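PDB 2WW2: alpha-1,2-mannosidase from Bacteroides thetaiotaomicron, which hydrolyses alpha-mannosides with inversion at the anomeric carbon, as a member of the calcium-dependent glycoside hydrolase family 92. Local coordinates for residues A[356-361]-A[401-406]; A[365-370]-A[406-411]. One frame throughout, in Å; residues are numbered along the deposited sequence. Where two conformers were deposited one is given.

Contact 1. Residues A[356-361]-A[401-406]; sequences SIINAY and AEKALE
Helices 347-364 and 401-413 of the GH92 catalytic domain, which belongs to the six-hairpin clan of helical toroids, meet here through I358 and Y361 on one side and K403, A404 and E406 on the other. The axes of the two short segments pass 10.6 Å apart at 62°, and I358, Y361, K403 and E406 reach across between them. I358 makes the apolar part of the contact. Its CG2 lies 3.7 Å from CG of K403, the two side chains sliding past each other in opposite directions, while its CD1 rests 4.3 Å from CB of A404. Y361 carries the polar part. CG of Y361 is anti to the backbone N (chi1 168°), and the ring beyond it passes E406 at about a right angle. Y361 OH donates a hydrogen bond of 2.7 Å to OE2 of E406. That oxygen lies in the plane of the ring and is approached on its anti side, 17° out of the carboxylate plane. CD of K403 lies at the same ring edge, 3.9 Å from CE2 of Y361. The lysine chain, bent at chi2 and chi3, runs outward from its helix past the tyrosine, and NZ forms a weak salt bridge of 3.5 Å with OE2 of E406. One carboxylate oxygen therefore serves both the phenol and the ammonium group, and the nearby positive charge would probably help to keep the glutamate ionised. Helix 383-393 covers I358 through L388, and helix 444-465 covers A404 through F461. Further along helix 401-413, A407 and H410 also touch Y361, while N359 ties helix 347-364 to the O atom of Y324, just before strand 326-330.

Contact 2. Residues A[365-370]-A[406-411]; sequences GFMPEW and EAMIHQ
Q411 on helix 401-413 grips the backbone of M367 and the carboxylate of E369 in the loop that follows helix 347-364. Three hydrogen bonds hold its amide. Q411 OE1 accepts from M367 N at 3.1 Å, Q411 NE2 donates to M367 O at 2.9 Å, and the same NE2 meets E369 OE2 at 2.8 Å, tip to tip and on the anti side. The first two pair the amide with both polar backbone atoms of one residue and, with the third, fix its rotation. An alanine here would probably leave M367 N and O and E369 OE2 without this partner. OE2 of E369 is also hydrogen-bonded to S384 OG. Apolar contacts come from M367, whose chain bends at chi3 (-77°): CE lies 3.8 Å from CB of Q411 and 4.3 Å from CG of M408, while SD faces CB of A407. The aromatic pair is oblique, with the F366 and H410 planes at 44°. H410 NE2 stands 3.5 Å above the F366 ring plane, offset toward the rim. M367 also packs on L388 of helix 383-393, M408 reaches helix 444-465, and the loop leads into strand 370-371, outermost within this chain in its five-stranded antiparallel sheet.

Followed from its N-terminal side, the chain comes to helix 347-364, which supplies residues 356-361, then runs through loop 365-370 and helix 383-393 before reaching helix 401-413. Contact 1 closes a span of 39 intervening residues and contact 2 one of 35. The spans cross rather than nest, because both first segments precede both second segments in the same order, and both enclose helix 383-393. The contacts share E406, and their centres lie 8 Å apart. They also touch directly: I357 CG2 packs 3.5 Å from M367 SD, and A360 CB lies 3.7 Å from P368 CD. Together they tie a helix and its outgoing loop to successive turns of helix 401-413.

Contact 1. Residues A[356-361]-A[401-406]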
ATOM      1  N   SER A 356     -20.249  14.253  39.416  1.00  9.79           N
ATOM      2  CA  SER A 356     -21.343  13.922  38.496  0.50  9.83           C
ATOM      3  C   SER A 356     -21.333  12.457  38.063  1.00  9.66           C
ATOM      4  O   SER A 356     -22.387  11.879  37.785  1.00  9.83           O
ATOM      5  CB  SER A 356     -21.362  14.841  37.268  0.50  9.92           C
ATOM      6  OG  SER A 356     -20.287  14.569  36.388  0.50 10.66           O
ATOM      7  N   ILE A 357     -20.152  11.854  38.014  1.00  8.63           N
ATOM      8  CA  ILE A 357     -20.038  10.434  37.684  1.00  8.14           C
ATOM      9  C   ILE A 357     -20.708   9.614  38.784  1.00  8.29           C
ATOM     10  O   ILE A 357     -21.465   8.677  38.510  1.00  8.31           O
ATOM     11  CB  ILE A 357     -18.542  10.025  37.536  1.00  8.45           C
ATOM     12  CG1 ILE A 357     -17.981  10.555  36.214  1.00  8.27           C
ATOM     13  CG2 ILE A 357     -18.363   8.497  37.615  1.00  7.26           C
ATOM     14  CD1 ILE A 357     -16.450  10.450  36.120  1.00 10.23           C
ATOM     15  N   ILE A 358     -20.434   9.971  40.033  1.00  8.25           N
ATOM     16  CA  ILE A 358     -21.072   9.286  41.168  1.00  8.26           C
ATOM     17  C   ILE A 358     -22.594   9.535  41.157  1.00  8.55           C
ATOM     18  O   ILE A 358     -23.388   8.631  41.406  1.00  8.60           O
ATOM     19  CB  ILE A 358     -20.439   9.721  42.512  1.00  8.80           C
ATOM     20  CG1 ILE A 358     -18.952   9.356  42.514  1.00  8.65           C
ATOM     21  CG2 ILE A 358     -21.149   9.059  43.717  1.00  8.43           C
ATOM     22  CD1 ILE A 358     -18.702   7.914  42.139  1.00 10.76           C
ATOM     23  N   ASN A 359     -23.005  10.763  40.856  1.00  8.09           N
ATOM     24  CA  ASN A 359     -24.427  11.062  40.778  1.00  8.25           C
ATOM     25  C   ASN A 359     -25.104  10.171  39.727  1.00  8.31           C
ATOM     26  O   ASN A 359     -26.176   9.641  39.962  1.00  8.23           O
ATOM     27  CB  ASN A 359     -24.668  12.539  40.433  1.00  7.64           C
ATOM     28  CG  ASN A 359     -24.260  13.481  41.548  1.00  9.03           C
ATOM     29  OD1 ASN A 359     -24.129  13.073  42.701  1.00  9.28           O
ATOM     30  ND2 ASN A 359     -24.050  14.753  41.208  1.00  7.37           N
ATOM     31  N   ALA A 360     -24.486  10.034  38.559  1.00  8.56           N
ATOM     32  CA  ALA A 360     -25.058   9.194  37.493  1.00  8.57           C
ATOM     33  C   ALA A 360     -25.168   7.765  37.991  1.00  8.83           C
ATOM     34  O   ALA A 360     -26.168   7.069  37.731  1.00  8.82           O
ATOM     35  CB  ALA A 360     -24.171   9.263  36.218  1.00  7.99           C
ATOM     36  N   TYR A 361     -24.139   7.322  38.714  1.00  8.59           N
ATOM     37  CA  TYR A 361     -24.153   5.983  39.328  1.00  9.22           C
ATOM     38  C   TYR A 361     -25.316   5.844  40.317  1.00  9.78           C
ATOM     39  O   TYR A 361     -26.024   4.829  40.313  1.00  9.68           O
ATOM     40  CB  TYR A 361     -22.810   5.685  40.018  1.00  8.42           C
ATOM     41  CG  TYR A 361     -22.816   4.467  40.922  1.00  9.58           C
ATOM     42  CD1 TYR A 361     -22.730   3.179  40.399  1.00  8.97           C
ATOM     43  CD2 TYR A 361     -22.896   4.608  42.305  1.00  9.47           C
ATOM     44  CE1 TYR A 361     -22.730   2.063  41.242  1.00 10.94           C
ATOM     45  CE2 TYR A 361     -22.889   3.510  43.146  1.00 12.39           C
ATOM     46  CZ  TYR A 361     -22.812   2.245  42.610  1.00 12.07           C
ATOM     47  OH  TYR A 361     -22.799   1.165  43.465  1.00 14.76           O
ATOM     48  N   ALA A 401     -14.910   8.351  49.300  1.00 12.03           N
ATOM     49  CA  ALA A 401     -14.014   7.259  48.945  1.00 12.55           C
ATOM     50  C   ALA A 401     -14.721   5.909  48.864  1.00 12.94           C
ATOM     51  O   ALA A 401     -14.526   5.153  47.912  1.00 11.71           O
ATOM     52  CB  ALA A 401     -12.843   7.179  49.949  1.00 12.58           C
ATOM     53  N   GLU A 402     -15.515   5.592  49.883  1.00 13.29           N
ATOM     54  CA  GLU A 402     -16.159   4.278  49.946  1.00 14.30           C
ATOM     55  C   GLU A 402     -17.212   4.108  48.867  1.00 14.03           C
ATOM     56  O   GLU A 402     -17.342   3.029  48.291  1.00 14.12           O
ATOM     57  CB  GLU A 402     -16.796   4.048  51.320  1.00 14.86           C
ATOM     58  CG  GLU A 402     -15.799   4.025  52.451  1.00 18.21           C
ATOM     59  CD  GLU A 402     -15.307   2.638  52.746  1.00 23.49           C
ATOM     60  OE1 GLU A 402     -15.479   1.749  51.876  1.00 25.94           O
ATOM     61  OE2 GLU A 402     -14.775   2.429  53.863  1.00 26.11           O
ATOM     62  N   LYS A 403     -17.981   5.164  48.625  1.00 13.64           N
ATOM     63  CA  LYS A 403     -19.003   5.139  47.578  1.00 13.67           C
ATOM     64  C   LYS A 403     -18.330   5.017  46.210  1.00 12.64           C
ATOM     65  O   LYS A 403     -18.783   4.253  45.344  1.00 12.16           O
ATOM     66  CB  LYS A 403     -19.873   6.404  47.643  1.00 13.45           C
ATOM     67  CG  LYS A 403     -20.769   6.630  46.418  1.00 17.42           C
ATOM     68  CD  LYS A 403     -21.870   5.560  46.290  1.00 21.02           C
ATOM     69  CE  LYS A 403     -23.104   5.917  47.091  1.00 24.21           C
ATOM     70  NZ  LYS A 403     -23.958   4.708  47.326  1.00 25.90           N
ATOM     71  N   ALA A 404     -17.245   5.767  46.008  1.00 11.42           N
ATOM     72  CA  ALA A 404     -16.527   5.681  44.729  1.00 10.50           C
ATOM     73  C   ALA A 404     -15.969   4.271  44.518  1.00 10.12           C
ATOM     74  O   ALA A 404     -16.091   3.711  43.433  1.00  9.15           O
ATOM     75  CB  ALA A 404     -15.408   6.732  44.638  1.00 10.37           C
ATOM     76  N   LEU A 405     -15.373   3.690  45.559  1.00  9.65           N
ATOM     77  CA  LEU A 405     -14.836   2.340  45.421  1.00 10.06           C
ATOM     78  C   LEU A 405     -15.938   1.333  45.056  1.00 10.74           C
ATOM     79  O   LEU A 405     -15.719   0.416  44.254  1.00 10.94           O
ATOM     80  CB  LEU A 405     -14.136   1.894  46.708  1.00 10.16           C
ATOM     81  CG  LEU A 405     -13.513   0.490  46.623  1.00  9.43           C
ATOM     82  CD1 LEU A 405     -12.556   0.353  45.429  1.00  9.43           C
ATOM     83  CD2 LEU A 405     -12.801   0.132  47.921  1.00 10.80           C
ATOM     84  N   GLU A 406     -17.106   1.483  45.685  1.00 10.61           N
ATOM     85  CA  GLU A 406     -18.227   0.572  45.456  1.00 10.79           C
ATOM     86  C   GLU A 406     -18.667   0.660  43.998  1.00 10.11           C
ATOM     87  O   GLU A 406     -18.887  -0.361  43.339  1.00  9.20           O
ATOM     88  CB  GLU A 406     -19.381   0.935  46.389  1.00 11.88           C
ATOM     89  CG  GLU A 406     -20.719   0.308  46.054  1.00 15.37           C
ATOM     90  CD  GLU A 406     -21.877   0.998  46.790  1.00 19.96           C
ATOM     91  OE1 GLU A 406     -21.949   0.866  48.023  1.00 21.23           O
ATOM     92  OE2 GLU A 406     -22.710   1.666  46.136  1.00 20.83           O
TER

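Contact 2. Residues A[365-370]-A[406-411]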
ATOM      1  N   GLY A 365     -27.469   3.203  38.562  1.00  9.61           N
ATOM      2  CA  GLY A 365     -26.875   1.900  38.900  1.00  9.09           C
ATOM      3  C   GLY A 365     -25.502   1.662  38.282  1.00  9.20           C
ATOM      4  O   GLY A 365     -24.766   0.766  38.723  1.00  9.02           O
ATOM      5  N   PHE A 366     -25.149   2.460  37.269  1.00  8.48           N
ATOM      6  CA  PHE A 366     -23.844   2.331  36.626  1.00  7.85           C
ATOM      7  C   PHE A 366     -23.206   3.698  36.429  1.00  8.17           C
ATOM      8  O   PHE A 366     -23.900   4.687  36.192  1.00  7.71           O
ATOM      9  CB  PHE A 366     -23.971   1.657  35.246  1.00  7.34           C
ATOM     10  CG  PHE A 366     -24.262   0.165  35.299  1.00  8.94           C
ATOM     11  CD1 PHE A 366     -23.223  -0.754  35.359  1.00  8.38           C
ATOM     12  CD2 PHE A 366     -25.567  -0.306  35.236  1.00  9.03           C
ATOM     13  CE1 PHE A 366     -23.466  -2.124  35.381  1.00 10.37           C
ATOM     14  CE2 PHE A 366     -25.827  -1.674  35.260  1.00 10.51           C
ATOM     15  CZ  PHE A 366     -24.770  -2.589  35.342  1.00  9.90           C
ATOM     16  N   MET A 367     -21.882   3.752  36.465  1.00  8.09           N
ATOM     17  CA  MET A 367     -21.195   4.951  36.011  1.00  8.25           C
ATOM     18  C   MET A 367     -21.279   5.026  34.492  1.00  8.04           C
ATOM     19  O   MET A 367     -21.302   3.998  33.807  1.00  8.63           O
ATOM     20  CB  MET A 367     -19.726   4.947  36.438  1.00  7.99           C
ATOM     21  CG  MET A 367     -19.533   4.927  37.949  1.00  8.98           C
ATOM     22  SD  MET A 367     -17.794   5.135  38.399  1.00 11.18           S
ATOM     23  CE  MET A 367     -17.159   3.493  38.048  1.00  8.49           C
ATOM     24  N   PRO A 368     -21.332   6.248  33.945  1.00  8.06           N
ATOM     25  CA  PRO A 368     -21.389   6.334  32.491  1.00  8.39           C
ATOM     26  C   PRO A 368     -20.027   6.044  31.849  1.00  8.10           C
ATOM     27  O   PRO A 368     -18.988   6.185  32.516  1.00  7.87           O
ATOM     28  CB  PRO A 368     -21.776   7.789  32.237  1.00  8.67           C
ATOM     29  CG  PRO A 368     -21.280   8.541  33.451  1.00  8.69           C
ATOM     30  CD  PRO A 368     -21.317   7.560  34.602  1.00  7.83           C
ATOM     31  N   GLU A 369     -20.045   5.640  30.572  1.00  7.57           N
ATOM     32  CA  GLU A 369     -18.827   5.472  29.795  1.00  7.63           C
ATOM     33  C   GLU A 369     -18.955   6.378  28.565  1.00  8.32           C
ATOM     34  O   GLU A 369     -18.148   7.282  28.392  1.00  7.88           O
ATOM     35  CB  GLU A 369     -18.576   4.000  29.426  1.00  7.88           C
ATOM     36  CG  GLU A 369     -18.385   3.048  30.630  1.00  8.30           C
ATOM     37  CD  GLU A 369     -17.144   3.335  31.468  1.00 10.54           C
ATOM     38  OE1 GLU A 369     -16.310   4.156  31.036  1.00 10.13           O
ATOM     39  OE2 GLU A 369     -16.998   2.754  32.577  1.00 10.27           O
ATOM     40  N   TRP A 370     -19.985   6.149  27.748  1.00  8.24           N
ATOM     41  CA  TRP A 370     -20.434   7.147  26.758  1.00  8.32           C
ATOM     42  C   TRP A 370     -21.802   7.664  27.220  1.00  8.32           C
ATOM     43  O   TRP A 370     -22.714   6.872  27.465  1.00  9.01           O
ATOM     44  CB  TRP A 370     -20.551   6.525  25.349  1.00  7.83           C
ATOM     45  CG  TRP A 370     -19.697   7.233  24.317  1.00  7.75           C
ATOM     46  CD1 TRP A 370     -18.585   6.742  23.690  1.00  7.48           C
ATOM     47  CD2 TRP A 370     -19.876   8.579  23.829  1.00  7.89           C
ATOM     48  NE1 TRP A 370     -18.064   7.701  22.820  1.00  6.97           N
ATOM     49  CE2 TRP A 370     -18.845   8.829  22.891  1.00  9.73           C
ATOM     50  CE3 TRP A 370     -20.825   9.581  24.074  1.00  9.78           C
ATOM     51  CZ2 TRP A 370     -18.725  10.049  22.214  1.00  9.54           C
ATOM     52  CZ3 TRP A 370     -20.694  10.812  23.421  1.00  9.80           C
ATOM     53  CH2 TRP A 370     -19.649  11.029  22.492  1.00 12.00           C
ATOM     54  N   GLU A 406     -17.106   1.483  45.685  1.00 10.61           N
ATOM     55  CA  GLU A 406     -18.227   0.572  45.456  1.00 10.79           C
ATOM     56  C   GLU A 406     -18.667   0.660  43.998  1.00 10.11           C
ATOM     57  O   GLU A 406     -18.887  -0.361  43.339  1.00  9.20           O
ATOM     58  CB  GLU A 406     -19.381   0.935  46.389  1.00 11.88           C
ATOM     59  CG  GLU A 406     -20.719   0.308  46.054  1.00 15.37           C
ATOM     60  CD  GLU A 406     -21.877   0.998  46.790  1.00 19.96           C
ATOM     61  OE1 GLU A 406     -21.949   0.866  48.023  1.00 21.23           O
ATOM     62  OE2 GLU A 406     -22.710   1.666  46.136  1.00 20.83           O
ATOM     63  N   ALA A 407     -18.772   1.891  43.504  1.00  8.64           N
ATOM     64  CA  ALA A 407     -19.156   2.146  42.126  1.00  8.46           C
ATOM     65  C   ALA A 407     -18.147   1.540  41.144  1.00  8.37           C
ATOM     66  O   ALA A 407     -18.534   0.952  40.130  1.00  8.27           O
ATOM     67  CB  ALA A 407     -19.279   3.670  41.890  1.00  7.89           C
ATOM     68  N   MET A 408     -16.858   1.692  41.448  1.00  7.87           N
ATOM     69  CA  MET A 408     -15.785   1.177  40.591  1.00  7.59           C
ATOM     70  C   MET A 408     -15.845  -0.336  40.503  1.00  6.97           C
ATOM     71  O   MET A 408     -15.784  -0.911  39.417  1.00  6.61           O
ATOM     72  CB  MET A 408     -14.417   1.559  41.165  1.00  7.79           C
ATOM     73  CG  MET A 408     -14.049   3.024  41.012  1.00  9.25           C
ATOM     74  SD  MET A 408     -12.536   3.319  41.954  1.00 11.78           S
ATOM     75  CE  MET A 408     -12.592   5.114  41.997  1.00  9.13           C
ATOM     76  N   ILE A 409     -15.937  -0.983  41.661  1.00  6.25           N
ATOM     77  CA  ILE A 409     -16.011  -2.425  41.694  1.00  6.39           C
ATOM     78  C   ILE A 409     -17.252  -2.924  40.943  1.00  7.19           C
ATOM     79  O   ILE A 409     -17.178  -3.917  40.200  1.00  8.08           O
ATOM     80  CB  ILE A 409     -16.020  -2.964  43.154  1.00  6.60           C
ATOM     81  CG1 ILE A 409     -14.666  -2.695  43.815  1.00  7.13           C
ATOM     82  CG2 ILE A 409     -16.316  -4.459  43.165  1.00  6.01           C
ATOM     83  CD1 ILE A 409     -14.645  -2.985  45.297  1.00  7.72           C
ATOM     84  N   HIS A 410     -18.392  -2.264  41.145  1.00  7.03           N
ATOM     85  CA  HIS A 410     -19.634  -2.691  40.484  1.00  7.27           C
ATOM     86  C   HIS A 410     -19.510  -2.585  38.961  1.00  7.78           C
ATOM     87  O   HIS A 410     -19.983  -3.441  38.210  1.00  8.05           O
ATOM     88  CB  HIS A 410     -20.833  -1.881  40.989  1.00  7.45           C
ATOM     89  CG  HIS A 410     -22.089  -2.113  40.212  1.00  7.15           C
ATOM     90  ND1 HIS A 410     -22.908  -3.207  40.413  1.00 11.19           N
ATOM     91  CD2 HIS A 410     -22.665  -1.389  39.225  1.00  7.50           C
ATOM     92  CE1 HIS A 410     -23.932  -3.145  39.579  1.00  7.53           C
ATOM     93  NE2 HIS A 410     -23.805  -2.049  38.848  1.00 10.28           N
ATOM     94  N   GLN A 411     -18.842  -1.534  38.510  1.00  7.56           N
ATOM     95  CA  GLN A 411     -18.624  -1.320  37.085  1.00  8.10           C
ATOM     96  C   GLN A 411     -17.855  -2.499  36.455  1.00  8.48           C
ATOM     97  O   GLN A 411     -17.986  -2.771  35.258  1.00  8.78           O
ATOM     98  CB  GLN A 411     -17.869   0.003  36.873  1.00  7.57           C
ATOM     99  CG  GLN A 411     -17.918   0.554  35.440  1.00  8.94           C
ATOM    100  CD  GLN A 411     -19.233   1.245  35.118  1.00 10.62           C
ATOM    101  OE1 GLN A 411     -20.186   1.204  35.907  1.00 11.25           O
ATOM    102  NE2 GLN A 411     -19.287   1.904  33.958  1.00  8.53           N
TER